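Local coordinates for carboxysome shell vertex protein CcmL (Nostoc sp., PDB 4N8X) that probably forms the pentameric vertices of the carboxysome shell, the polyhedral compartment in which RuBisCO is sequestered, and may induce curvature in the shell, at residues Q2-R7 against V56-G61; R20-L25 against A44-G49; S62-L67 against D76-A81. All coordinates share one frame; numbering follows the deposited sequence.

In the fold
All three contacts belong to one antiparallel barrel and are largely buried. Contact 1 lies at its core, close to the centre of the chain, and pairs residues 2-4 with 56-58 by four backbone bonds. In contacts 2 and 3 strands give way to loops; their centres lie about 10 and 9 Å from the centre of the chain. Contact 2 is the most polar of the three, with a buried carboxylate, a lysine and bridging waters. Contact 3 is the packing of apolar side chains: alanines, a leucine and a valine. Residues 76-81 tie them together: Ala77 and Val79 bond to Ala44 of contact 2, and Asp76 forms a salt bridge with Arg60 of contact 1.

Contact 1 (Q2-R7 against V56-G61); sequences QIAKVR and VLISRG
Gln2 O is gripped twice from strand 56-60. Ile58 N bonds to Gln2 O at 2.8 Å, nearly straight at 169°. Leu57 CA comes to Gln2 O at 3.4 Å as a CA-H...O contact. Gln2 N returns a bond to Ile58 O that is longer, 3.1 Å, and more bent. Two residues along, Ala4 and Val56 form the other hydrogen-bonded pair, with Val56 N 2.9 Å from Ala4 O and Ala4 N bonded to Val56 O. Ile3 and Leu57 between them are a non-hydrogen-bonded pair. The strands are therefore regular antiparallel neighbours, but their short axes diverge to 125°. Such a strong twist suits the closely coiled beta barrel of the OB type that CcmL subunits form.

The side chains divide between two faces. Gln2, Ala4, Val56 and Ile58 start on one face; there Ala4 packs on Leu29 and Ile58 on Leu27 of strand 24-30. Ile58 lies opposite Gln2, yet its tip packs on Ala4. With chi2 at -179° the chain is extended, and Ile58 CD1 ends 3.6 Å from Ala4 CB. Val56 CG2 lies between its own backbone N and carbonyl carbon, 3.5 Å from Ala4 O. The other branch, Val56 CG1, meets Val6 CG2 at 3.9 Å, the two side chains crossing at about a right angle.

On the other face Ile3 CG1 and Leu57 CD2 touch at 4.0 Å. This pair also packs against a neighbouring subunit, Ile3 on its Val42 and Leu57 on its Leu24. Gln2 turns its amide away from Ile58, and NE2 bonds to Tyr40 O of that neighbouring subunit.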
ATOM      1  N   GLN A   2       3.423   8.510  -8.603  1.00 14.00           N
ATOM      2  CA  GLN A   2       4.030   7.875  -9.757  1.00 17.30           C
ATOM      3  C   GLN A   2       3.764   8.706 -10.988  1.00 16.20           C
ATOM      4  O   GLN A   2       2.775   9.434 -11.057  1.00 17.26           O
ATOM      5  CB  GLN A   2       3.479   6.433  -9.950  1.00 22.87           C
ATOM      6  CG  GLN A   2       3.957   5.401  -8.873  1.00 24.68           C
ATOM      7  CD  GLN A   2       5.498   5.322  -8.701  1.00 22.67           C
ATOM      8  OE1 GLN A   2       6.196   4.590  -9.430  1.00 26.89           O
ATOM      9  NE2 GLN A   2       6.023   6.047  -7.710  1.00 17.19           N
ATOM     10  N   ILE A   3       4.627   8.545 -11.987  1.00 15.54           N
ATOM     11  CA  ILE A   3       4.501   9.194 -13.291  1.00 16.51           C
ATOM     12  C   ILE A   3       3.810   8.205 -14.220  1.00 18.20           C
ATOM     13  O   ILE A   3       4.133   7.023 -14.208  1.00 17.84           O
ATOM     14  CB  ILE A   3       5.934   9.505 -13.842  1.00 15.60           C
ATOM     15  CG1 ILE A   3       6.631  10.492 -12.922  1.00 17.41           C
ATOM     16  CG2 ILE A   3       5.928  10.096 -15.291  1.00 14.44           C
ATOM     17  CD1 ILE A   3       8.118  10.476 -13.077  1.00 23.23           C
ATOM     18  N   ALA A   4       2.849   8.664 -15.004  1.00 15.95           N
ATOM     19  CA  ALA A   4       2.150   7.793 -15.943  1.00 16.24           C
ATOM     20  C   ALA A   4       1.744   8.587 -17.181  1.00 16.90           C
ATOM     21  O   ALA A   4       1.767   9.800 -17.154  1.00 22.03           O
ATOM     22  CB  ALA A   4       0.946   7.173 -15.281  1.00 10.60           C
ATOM     23  N   LYS A   5       1.381   7.892 -18.259  1.00 20.49           N
ATOM     24  CA  LYS A   5       0.979   8.524 -19.516  1.00 18.58           C
ATOM     25  C   LYS A   5      -0.497   8.232 -19.761  1.00 16.20           C
ATOM     26  O   LYS A   5      -0.969   7.087 -19.615  1.00 17.64           O
ATOM     27  CB  LYS A   5       1.838   7.980 -20.669  1.00 23.33           C
ATOM     28  CG  LYS A   5       1.592   8.554 -22.074  1.00 20.34           C
ATOM     29  CD  LYS A   5       2.373   7.694 -23.117  1.00 19.49           C
ATOM     30  CE  LYS A   5       2.242   8.234 -24.548  1.00 25.07           C
ATOM     31  NZ  LYS A   5       2.982   7.385 -25.574  1.00 26.58           N
ATOM     32  N   VAL A   6      -1.235   9.272 -20.102  1.00 14.68           N
ATOM     33  CA  VAL A   6      -2.664   9.148 -20.381  1.00 14.98           C
ATOM     34  C   VAL A   6      -2.857   8.415 -21.691  1.00 17.28           C
ATOM     35  O   VAL A   6      -2.483   8.892 -22.759  1.00 19.36           O
ATOM     36  CB  VAL A   6      -3.343  10.530 -20.464  1.00 15.93           C
ATOM     37  CG1 VAL A   6      -4.836  10.375 -20.810  1.00 16.50           C
ATOM     38  CG2 VAL A   6      -3.221  11.229 -19.103  1.00 14.95           C
ATOM     39  N   ARG A   7      -3.498   7.261 -21.618  1.00 15.91           N
ATOM     40  CA  ARG A   7      -3.715   6.469 -22.810  1.00 20.00           C
ATOM     41  C   ARG A   7      -5.173   6.509 -23.283  1.00 23.05           C
ATOM     42  O   ARG A   7      -5.438   6.480 -24.491  1.00 27.22           O
ATOM     43  CB  ARG A   7      -3.226   5.015 -22.570  1.00 20.61           C
ATOM     44  CG  ARG A   7      -1.726   4.873 -22.379  1.00 18.25           C
ATOM     45  CD  ARG A   7      -0.929   5.465 -23.569  1.00 21.30           C
ATOM     46  NE  ARG A   7      -1.412   5.015 -24.884  1.00 25.75           N
ATOM     47  CZ  ARG A   7      -1.128   3.836 -25.416  1.00 28.88           C
ATOM     48  NH1 ARG A   7      -1.595   3.520 -26.611  1.00 26.60           N
ATOM     49  NH2 ARG A   7      -0.380   2.956 -24.737  1.00 35.36           N
ATOM     50  N   VAL A  56       1.462  12.571 -16.488  1.00 14.44           N
ATOM     51  CA  VAL A  56       0.786  13.114 -15.334  1.00 13.25           C
ATOM     52  C   VAL A  56       1.388  12.457 -14.087  1.00 15.49           C
ATOM     53  O   VAL A  56       2.053  11.434 -14.190  1.00 17.19           O
ATOM     54  CB  VAL A  56      -0.720  12.787 -15.400  1.00 14.64           C
ATOM     55  CG1 VAL A  56      -1.360  13.498 -16.596  1.00 14.39           C
ATOM     56  CG2 VAL A  56      -0.931  11.267 -15.529  1.00 15.70           C
ATOM     57  N   LEU A  57       1.163  13.077 -12.931  1.00 17.22           N
ATOM     58  CA  LEU A  57       1.438  12.453 -11.657  1.00 16.97           C
ATOM     59  C   LEU A  57       0.142  11.853 -11.107  1.00 17.79           C
ATOM     60  O   LEU A  57      -0.913  12.498 -11.132  1.00 18.95           O
ATOM     61  CB  LEU A  57       1.957  13.496 -10.683  1.00 17.13           C
ATOM     62  CG  LEU A  57       3.294  14.066 -11.072  1.00 19.57           C
ATOM     63  CD1 LEU A  57       3.556  15.263 -10.198  1.00 22.09           C
ATOM     64  CD2 LEU A  57       4.330  12.977 -10.773  1.00 14.76           C
ATOM     65  N   ILE A  58       0.259  10.646 -10.573  1.00 16.33           N
ATOM     66  CA  ILE A  58      -0.841   9.942  -9.925  1.00 16.18           C
ATOM     67  C   ILE A  58      -0.551   9.861  -8.415  1.00 17.81           C
ATOM     68  O   ILE A  58       0.536   9.467  -8.018  1.00 20.30           O
ATOM     69  CB  ILE A  58      -0.897   8.508 -10.423  1.00 12.23           C
ATOM     70  CG1 ILE A  58      -1.141   8.434 -11.952  1.00 14.69           C
ATOM     71  CG2 ILE A  58      -2.061   7.748  -9.734  1.00 15.30           C
ATOM     72  CD1 ILE A  58      -1.230   6.933 -12.436  1.00 19.09           C
ATOM     73  N   SER A  59      -1.522  10.245  -7.581  1.00 16.53           N
ATOM     74  CA  SER A  59      -1.458  10.005  -6.146  1.00 17.76           C
ATOM     75  C   SER A  59      -2.338   8.819  -5.846  1.00 17.74           C
ATOM     76  O   SER A  59      -3.455   8.725  -6.389  1.00 17.05           O
ATOM     77  CB  SER A  59      -1.949  11.248  -5.399  1.00 25.54           C
ATOM     78  OG  SER A  59      -0.895  12.184  -5.301  1.00 25.01           O
ATOM     79  N   ARG A  60      -1.862   7.907  -5.000  1.00 18.19           N
ATOM     80  CA  ARG A  60      -2.636   6.672  -4.717  1.00 22.05           C
ATOM     81  C   ARG A  60      -3.002   6.581  -3.249  1.00 19.65           C
ATOM     82  O   ARG A  60      -2.380   7.252  -2.400  1.00 21.35           O
ATOM     83  CB  ARG A  60      -1.882   5.392  -5.219  1.00 28.12           C
ATOM     84  CG  ARG A  60      -2.669   3.991  -5.129  1.00105.32           C
ATOM     85  CD  ARG A  60      -3.152   3.317  -6.496  1.00 53.72           C
ATOM     86  NE  ARG A  60      -4.122   2.208  -6.311  1.00 47.36           N
ATOM     87  CZ  ARG A  60      -4.623   1.391  -7.267  1.00 40.98           C
ATOM     88  NH1 ARG A  60      -4.281   1.484  -8.558  1.00 17.86           N
ATOM     89  NH2 ARG A  60      -5.511   0.445  -6.916  1.00 48.64           N
ATOM     90  N   GLY A  61      -4.022   5.782  -2.930  1.00 20.49           N
ATOM     91  CA  GLY A  61      -4.452   5.620  -1.550  1.00 18.65           C
ATOM     92  C   GLY A  61      -5.345   6.783  -1.143  1.00 22.76           C
ATOM     93  O   GLY A  61      -5.897   7.456  -2.015  1.00 19.96           O
TER

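Contact 2 (R20-L25 against A44-G49); sequences RGVKLL and ADNSVG
An Asx motif in the loop after strand 39-44 is held here against the start of strand 24-30. Leu24 and Ala44 form a non-hydrogen-bonded pair, and beyond it Asp45 N bonds to Lys23 O at 2.9 Å, tilted from the carbonyl plane. Val22 CG1 meets Ala44 CB at 3.7 Å. The carboxylate of Asp45 is buried. CG lies anti to the backbone N (chi1 177°), which directs the oxygens to the loop ahead. Asp45 OD1 takes Gly49 N at 2.7 Å on its syn lone pair, almost straight at 177°. Val48 N, three residues on, reaches Asp45 OD1 at 3.1 Å, the bond that defines the Asx motif. Asp45 OD2 receives Ala50 N, while Leu25 CD1 packs 3.4 Å from Asp45 OD2.

Lys23 bends at its third torsion and runs past Asp45 O. Its ammonium does not touch the acid: Lys23 NZ is 4.9 Å from Asp45 OD2. One water bridges them, 2.8 Å from Lys23 NZ and giving a hydrogen to Asp45 OD2. A second water donates to Asp45 O and is weakly bound by Lys23 NZ.

An alanine in place of Asp45 would probably leave the amides of Val48, Gly49 and Ala50 without their acceptor, and Lys23 without its water-linked partner. This is an Asx loop leaving strand 39-44 of the barrel, beside the start of strand 24-30.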
ATOM      1  N   ARG A  20     -20.651   8.758  -9.813  1.00 30.15           N
ATOM      2  CA  ARG A  20     -21.369   9.424 -10.892  1.00 32.18           C
ATOM      3  C   ARG A  20     -20.659  10.723 -11.296  1.00 35.27           C
ATOM      4  O   ARG A  20     -20.349  11.569 -10.446  1.00 37.94           O
ATOM      5  CB  ARG A  20     -22.814   9.725 -10.499  1.00 34.23           C
ATOM      6  CG  ARG A  20     -23.742   8.498 -10.448  1.00 46.14           C
ATOM      7  CD  ARG A  20     -23.355   7.402 -11.438  1.00 49.81           C
ATOM      8  NE  ARG A  20     -24.411   6.397 -11.653  1.00 54.22           N
ATOM      9  CZ  ARG A  20     -24.644   5.349 -10.859  1.00 54.89           C
ATOM     10  NH1 ARG A  20     -23.932   5.165  -9.762  1.00 53.08           N
ATOM     11  NH2 ARG A  20     -25.607   4.486 -11.148  1.00 58.59           N
ATOM     12  N   GLY A  21     -20.407  10.895 -12.588  1.00 29.42           N
ATOM     13  CA  GLY A  21     -19.737  12.112 -13.021  1.00 30.12           C
ATOM     14  C   GLY A  21     -18.206  12.065 -13.028  1.00 32.86           C
ATOM     15  O   GLY A  21     -17.553  12.857 -13.719  1.00 35.45           O
ATOM     16  N   VAL A  22     -17.627  11.137 -12.278  1.00 22.88           N
ATOM     17  CA  VAL A  22     -16.180  11.037 -12.188  1.00 20.68           C
ATOM     18  C   VAL A  22     -15.526  10.469 -13.464  1.00 20.74           C
ATOM     19  O   VAL A  22     -15.766   9.306 -13.845  1.00 23.96           O
ATOM     20  CB  VAL A  22     -15.810  10.139 -11.011  1.00 25.16           C
ATOM     21  CG1 VAL A  22     -14.287  10.024 -10.883  1.00 26.50           C
ATOM     22  CG2 VAL A  22     -16.464  10.670  -9.727  1.00 29.09           C
ATOM     23  N   LYS A  23     -14.700  11.275 -14.119  1.00 20.37           N
ATOM     24  CA  LYS A  23     -13.957  10.822 -15.298  1.00 21.42           C
ATOM     25  C   LYS A  23     -12.905   9.811 -14.869  1.00 14.76           C
ATOM     26  O   LYS A  23     -12.134  10.064 -13.913  1.00 15.99           O
ATOM     27  CB  LYS A  23     -13.275  12.013 -15.980  1.00 23.77           C
ATOM     28  CG  LYS A  23     -12.319  11.637 -17.098  1.00 27.41           C
ATOM     29  CD  LYS A  23     -11.613  12.868 -17.575  1.00 32.45           C
ATOM     30  CE  LYS A  23     -12.522  13.771 -18.347  1.00 30.64           C
ATOM     31  NZ  LYS A  23     -11.838  15.062 -18.709  1.00 32.38           N
ATOM     32  N   LEU A  24     -12.851   8.663 -15.550  1.00 21.35           N
ATOM     33  CA  LEU A  24     -11.826   7.646 -15.259  1.00 16.93           C
ATOM     34  C   LEU A  24     -10.897   7.528 -16.447  1.00 16.11           C
ATOM     35  O   LEU A  24     -11.358   7.354 -17.585  1.00 20.67           O
ATOM     36  CB  LEU A  24     -12.492   6.299 -15.034  1.00 15.70           C
ATOM     37  CG  LEU A  24     -13.555   6.427 -13.950  1.00 18.54           C
ATOM     38  CD1 LEU A  24     -14.481   5.245 -14.005  1.00 20.38           C
ATOM     39  CD2 LEU A  24     -12.823   6.474 -12.609  1.00 23.67           C
ATOM     40  N   LEU A  25      -9.596   7.636 -16.188  1.00 12.17           N
ATOM     41  CA  LEU A  25      -8.583   7.556 -17.248  1.00 17.68           C
ATOM     42  C   LEU A  25      -7.779   6.272 -17.159  1.00 17.96           C
ATOM     43  O   LEU A  25      -7.455   5.823 -16.057  1.00 16.98           O
ATOM     44  CB  LEU A  25      -7.597   8.710 -17.113  1.00 14.72           C
ATOM     45  CG  LEU A  25      -8.203  10.114 -17.299  1.00 17.34           C
ATOM     46  CD1 LEU A  25      -7.081  11.158 -17.355  1.00 20.10           C
ATOM     47  CD2 LEU A  25      -9.045  10.170 -18.552  1.00 16.35           C
ATOM     48  N   ALA A  44      -8.947   8.526 -11.254  1.00 13.76           N
ATOM     49  CA  ALA A  44      -9.965   9.550 -11.411  1.00 16.10           C
ATOM     50  C   ALA A  44      -9.280  10.833 -11.871  1.00 19.34           C
ATOM     51  O   ALA A  44      -8.153  11.149 -11.462  1.00 22.52           O
ATOM     52  CB  ALA A  44     -10.693   9.777 -10.079  1.00 16.17           C
ATOM     53  N   ASP A  45      -9.944  11.587 -12.734  1.00 19.16           N
ATOM     54  CA  ASP A  45      -9.383  12.878 -13.124  1.00 16.00           C
ATOM     55  C   ASP A  45     -10.501  13.897 -13.142  1.00 21.38           C
ATOM     56  O   ASP A  45     -10.957  14.315 -14.178  1.00 18.62           O
ATOM     57  CB  ASP A  45      -8.710  12.792 -14.487  1.00 16.20           C
ATOM     58  CG  ASP A  45      -8.159  14.166 -14.983  1.00 26.65           C
ATOM     59  OD1 ASP A  45      -8.129  15.148 -14.202  1.00 27.22           O
ATOM     60  OD2 ASP A  45      -7.741  14.274 -16.172  1.00 21.48           O
ATOM     61  N   ASN A  46     -10.969  14.287 -11.980  1.00 18.21           N
ATOM     62  CA  ASN A  46     -12.070  15.235 -11.958  1.00 24.52           C
ATOM     63  C   ASN A  46     -11.598  16.653 -11.671  1.00 27.05           C
ATOM     64  O   ASN A  46     -12.392  17.576 -11.640  1.00 27.04           O
ATOM     65  CB  ASN A  46     -13.169  14.784 -10.989  1.00 28.53           C
ATOM     66  CG  ASN A  46     -12.651  14.511  -9.585  1.00 45.24           C
ATOM     67  OD1 ASN A  46     -11.947  15.333  -8.987  1.00 51.48           O
ATOM     68  ND2 ASN A  46     -12.991  13.343  -9.053  1.00 51.25           N
ATOM     69  N   SER A  47     -10.285  16.831 -11.520  1.00 22.54           N
ATOM     70  CA  SER A  47      -9.758  18.110 -11.031  1.00 28.72           C
ATOM     71  C   SER A  47      -8.699  18.694 -11.969  1.00 26.97           C
ATOM     72  O   SER A  47      -8.445  19.876 -11.977  1.00 26.41           O
ATOM     73  CB  SER A  47      -9.143  17.879  -9.630  1.00 35.09           C
ATOM     74  OG  SER A  47      -8.031  18.718  -9.383  1.00 41.86           O
ATOM     75  N   VAL A  48      -8.037  17.852 -12.737  1.00 22.69           N
ATOM     76  CA  VAL A  48      -6.884  18.342 -13.481  1.00 17.26           C
ATOM     77  C   VAL A  48      -7.184  18.486 -14.981  1.00 17.81           C
ATOM     78  O   VAL A  48      -6.894  19.491 -15.596  1.00 22.55           O
ATOM     79  CB  VAL A  48      -5.670  17.424 -13.224  1.00 20.34           C
ATOM     80  CG1 VAL A  48      -4.593  17.647 -14.277  1.00 25.79           C
ATOM     81  CG2 VAL A  48      -5.122  17.660 -11.800  1.00 17.38           C
ATOM     82  N   GLY A  49      -7.772  17.465 -15.576  1.00 16.76           N
ATOM     83  CA  GLY A  49      -8.173  17.597 -16.963  1.00 23.81           C
ATOM     84  C   GLY A  49      -7.061  17.340 -17.967  1.00 20.93           C
ATOM     85  O   GLY A  49      -6.841  18.144 -18.887  1.00 19.87           O
TER
HETATM   86  O   HOH W   1      -9.119  14.312 -18.587  1.00 18.29           O
HETATM   87  O   HOH W   2     -11.064  16.566 -15.754  1.00 36.10           O

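Contact 3 (S62-L67 against D76-A81); sequences SAARQL and DAAVVA
Ala64 CB presses on the start of strand 77-88. Ala64 CB lies 3.5 Å from Ala77 N and 3.6 Å from Ala78 CB. Ala77 N is buried by this contact and has no polar partner in the model. Leu67 packs farther along. Its CG is anti to the carbonyl carbon (chi1 -56°), and Leu67 CD1 lies 3.6 Å from Ala78 CB. The same CD1 is near Val79 O, while Leu67 CD2 touches Val80 CG1 more loosely at 4.3 Å. Ala78 CB thus sits between Ala64 and Leu67.

A turn with two backbone bonds, Arg65 N to Ser62 O and Gln66 N to Ala63 O, sets these side chains in place. Ser62 O accepts two bonds from opposite faces of its plane. Arg65 N is 2.8 Å away from Ser62 O, and Gln66 NE2 is 3.0 Å away. The Gln66 NE2 bond is straight at 173°, but the donor stands well above the carbonyl plane. Ala64 O takes Asn70 ND2.

The strand bonds along one edge to Ser59 and Leu57 and along the other to Ala44. Asp76 OD2 has Arg60 NH2 of its own chain and Arg60 N of a neighbouring subunit. Ser62 packs on Ser62 of both adjoining subunits, consistent with a place near the fivefold axis. The arrangement is that of a turn between strands 55-60 and 77-88 folded back on the second of them, in the OB-like barrel of the CcmL/EutN family.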
ATOM      1  N   SER A  62      -5.449   7.048   0.155  1.00 20.83           N
ATOM      2  CA  SER A  62      -6.316   8.131   0.684  1.00 21.91           C
ATOM      3  C   SER A  62      -5.945   9.514   0.135  1.00 21.07           C
ATOM      4  O   SER A  62      -6.786  10.406   0.108  1.00 21.95           O
ATOM      5  CB  SER A  62      -6.366   8.147   2.233  1.00 24.39           C
ATOM      6  OG  SER A  62      -5.063   8.329   2.806  1.00 24.86           O
ATOM      7  N   ALA A  63      -4.704   9.688  -0.327  1.00 20.05           N
ATOM      8  CA  ALA A  63      -4.320  10.932  -1.006  1.00 21.47           C
ATOM      9  C   ALA A  63      -5.329  11.272  -2.123  1.00 24.75           C
ATOM     10  O   ALA A  63      -5.608  12.425  -2.384  1.00 21.14           O
ATOM     11  CB  ALA A  63      -2.914  10.798  -1.621  1.00 21.70           C
ATOM     12  N   ALA A  64      -5.848  10.258  -2.802  1.00 20.68           N
ATOM     13  CA  ALA A  64      -6.680  10.530  -3.970  1.00 25.97           C
ATOM     14  C   ALA A  64      -7.990  11.114  -3.529  1.00 26.50           C
ATOM     15  O   ALA A  64      -8.723  11.684  -4.338  1.00 23.69           O
ATOM     16  CB  ALA A  64      -6.890   9.261  -4.807  1.00 15.49           C
ATOM     17  N   ARG A  65      -8.298  10.982  -2.237  1.00 19.38           N
ATOM     18  CA  ARG A  65      -9.588  11.464  -1.744  1.00 20.94           C
ATOM     19  C   ARG A  65      -9.477  12.896  -1.226  1.00 25.31           C
ATOM     20  O   ARG A  65     -10.472  13.487  -0.813  1.00 24.53           O
ATOM     21  CB  ARG A  65     -10.212  10.509  -0.677  1.00 26.83           C
ATOM     22  CG  ARG A  65     -10.385   9.022  -1.157  1.00 21.70           C
ATOM     23  CD  ARG A  65     -11.312   8.153  -0.294  1.00 31.50           C
ATOM     24  NE  ARG A  65     -10.689   7.680   0.964  1.00 41.26           N
ATOM     25  CZ  ARG A  65     -10.917   8.226   2.156  1.00 43.90           C
ATOM     26  NH1 ARG A  65     -10.320   7.752   3.240  1.00 43.96           N
ATOM     27  NH2 ARG A  65     -11.736   9.256   2.263  1.00 44.27           N
ATOM     28  N   GLN A  66      -8.280  13.474  -1.262  1.00 26.11           N
ATOM     29  CA  GLN A  66      -8.164  14.880  -0.812  1.00 27.55           C
ATOM     30  C   GLN A  66      -8.603  15.876  -1.886  1.00 26.60           C
ATOM     31  O   GLN A  66      -8.815  17.037  -1.589  1.00 34.63           O
ATOM     32  CB  GLN A  66      -6.758  15.232  -0.306  1.00 24.04           C
ATOM     33  CG  GLN A  66      -6.136  14.198   0.605  1.00 26.55           C
ATOM     34  CD  GLN A  66      -6.967  13.955   1.829  1.00 32.41           C
ATOM     35  OE1 GLN A  66      -7.269  14.890   2.584  1.00 34.28           O
ATOM     36  NE2 GLN A  66      -7.379  12.694   2.029  1.00 31.97           N
ATOM     37  N   LEU A  67      -8.719  15.437  -3.126  1.00 27.71           N
ATOM     38  CA  LEU A  67      -9.233  16.318  -4.179  1.00 33.18           C
ATOM     39  C   LEU A  67     -10.668  16.640  -3.812  1.00 35.68           C
ATOM     40  O   LEU A  67     -11.346  15.798  -3.218  1.00 39.17           O
ATOM     41  CB  LEU A  67      -9.203  15.628  -5.550  1.00 34.77           C
ATOM     42  CG  LEU A  67      -7.885  15.070  -6.096  1.00 35.26           C
ATOM     43  CD1 LEU A  67      -8.040  14.685  -7.564  1.00 31.78           C
ATOM     44  CD2 LEU A  67      -6.794  16.093  -5.935  1.00 36.69           C
ATOM     45  N   ASP A  76      -8.860   5.340  -5.326  1.00 20.09           N
ATOM     46  CA  ASP A  76      -7.596   5.116  -4.653  1.00 20.03           C
ATOM     47  C   ASP A  76      -6.479   5.549  -5.558  1.00 19.68           C
ATOM     48  O   ASP A  76      -5.322   5.237  -5.287  1.00 20.42           O
ATOM     49  CB  ASP A  76      -7.437   3.633  -4.289  1.00 21.14           C
ATOM     50  CG  ASP A  76      -7.587   2.710  -5.501  1.00 24.09           C
ATOM     51  OD1 ASP A  76      -7.719   3.233  -6.634  1.00 21.85           O
ATOM     52  OD2 ASP A  76      -7.563   1.464  -5.310  1.00 20.53           O
ATOM     53  N   ALA A  77      -6.833   6.242  -6.653  1.00 13.81           N
ATOM     54  CA  ALA A  77      -5.856   6.783  -7.618  1.00 12.69           C
ATOM     55  C   ALA A  77      -6.471   7.959  -8.337  1.00 13.23           C
ATOM     56  O   ALA A  77      -7.630   7.877  -8.785  1.00 14.80           O
ATOM     57  CB  ALA A  77      -5.363   5.697  -8.651  1.00 12.18           C
ATOM     58  N   ALA A  78      -5.741   9.078  -8.327  1.00 17.28           N
ATOM     59  CA  ALA A  78      -6.198  10.333  -8.906  1.00 20.23           C
ATOM     60  C   ALA A  78      -5.058  11.024  -9.672  1.00 18.22           C
ATOM     61  O   ALA A  78      -3.891  10.993  -9.247  1.00 15.57           O
ATOM     62  CB  ALA A  78      -6.806  11.275  -7.791  1.00 16.69           C
ATOM     63  N   VAL A  79      -5.416  11.666 -10.779  1.00 18.08           N
ATOM     64  CA  VAL A  79      -4.497  12.542 -11.481  1.00 18.24           C
ATOM     65  C   VAL A  79      -4.365  13.854 -10.711  1.00 13.00           C
ATOM     66  O   VAL A  79      -5.353  14.469 -10.364  1.00 14.66           O
ATOM     67  CB  VAL A  79      -4.960  12.751 -12.933  1.00 20.88           C
ATOM     68  CG1 VAL A  79      -4.141  13.845 -13.621  1.00 21.43           C
ATOM     69  CG2 VAL A  79      -4.868  11.427 -13.697  1.00 16.10           C
ATOM     70  N   VAL A  80      -3.134  14.249 -10.349  1.00 14.07           N
ATOM     71  CA  VAL A  80      -3.005  15.451  -9.550  1.00 16.33           C
ATOM     72  C   VAL A  80      -2.260  16.556 -10.275  1.00 16.75           C
ATOM     73  O   VAL A  80      -2.327  17.724  -9.885  1.00 17.42           O
ATOM     74  CB  VAL A  80      -2.395  15.186  -8.123  1.00 25.21           C
ATOM     75  CG1 VAL A  80      -3.228  14.169  -7.362  1.00 24.26           C
ATOM     76  CG2 VAL A  80      -0.916  14.702  -8.184  1.00 14.67           C
ATOM     77  N   ALA A  81      -1.547  16.197 -11.332  1.00 15.12           N
ATOM     78  CA  ALA A  81      -0.755  17.200 -12.040  1.00 18.48           C
ATOM     79  C   ALA A  81      -0.444  16.714 -13.448  1.00 20.49           C
ATOM     80  O   ALA A  81      -0.324  15.513 -13.669  1.00 18.78           O
ATOM     81  CB  ALA A  81       0.549  17.469 -11.269  1.00 21.50           C
TER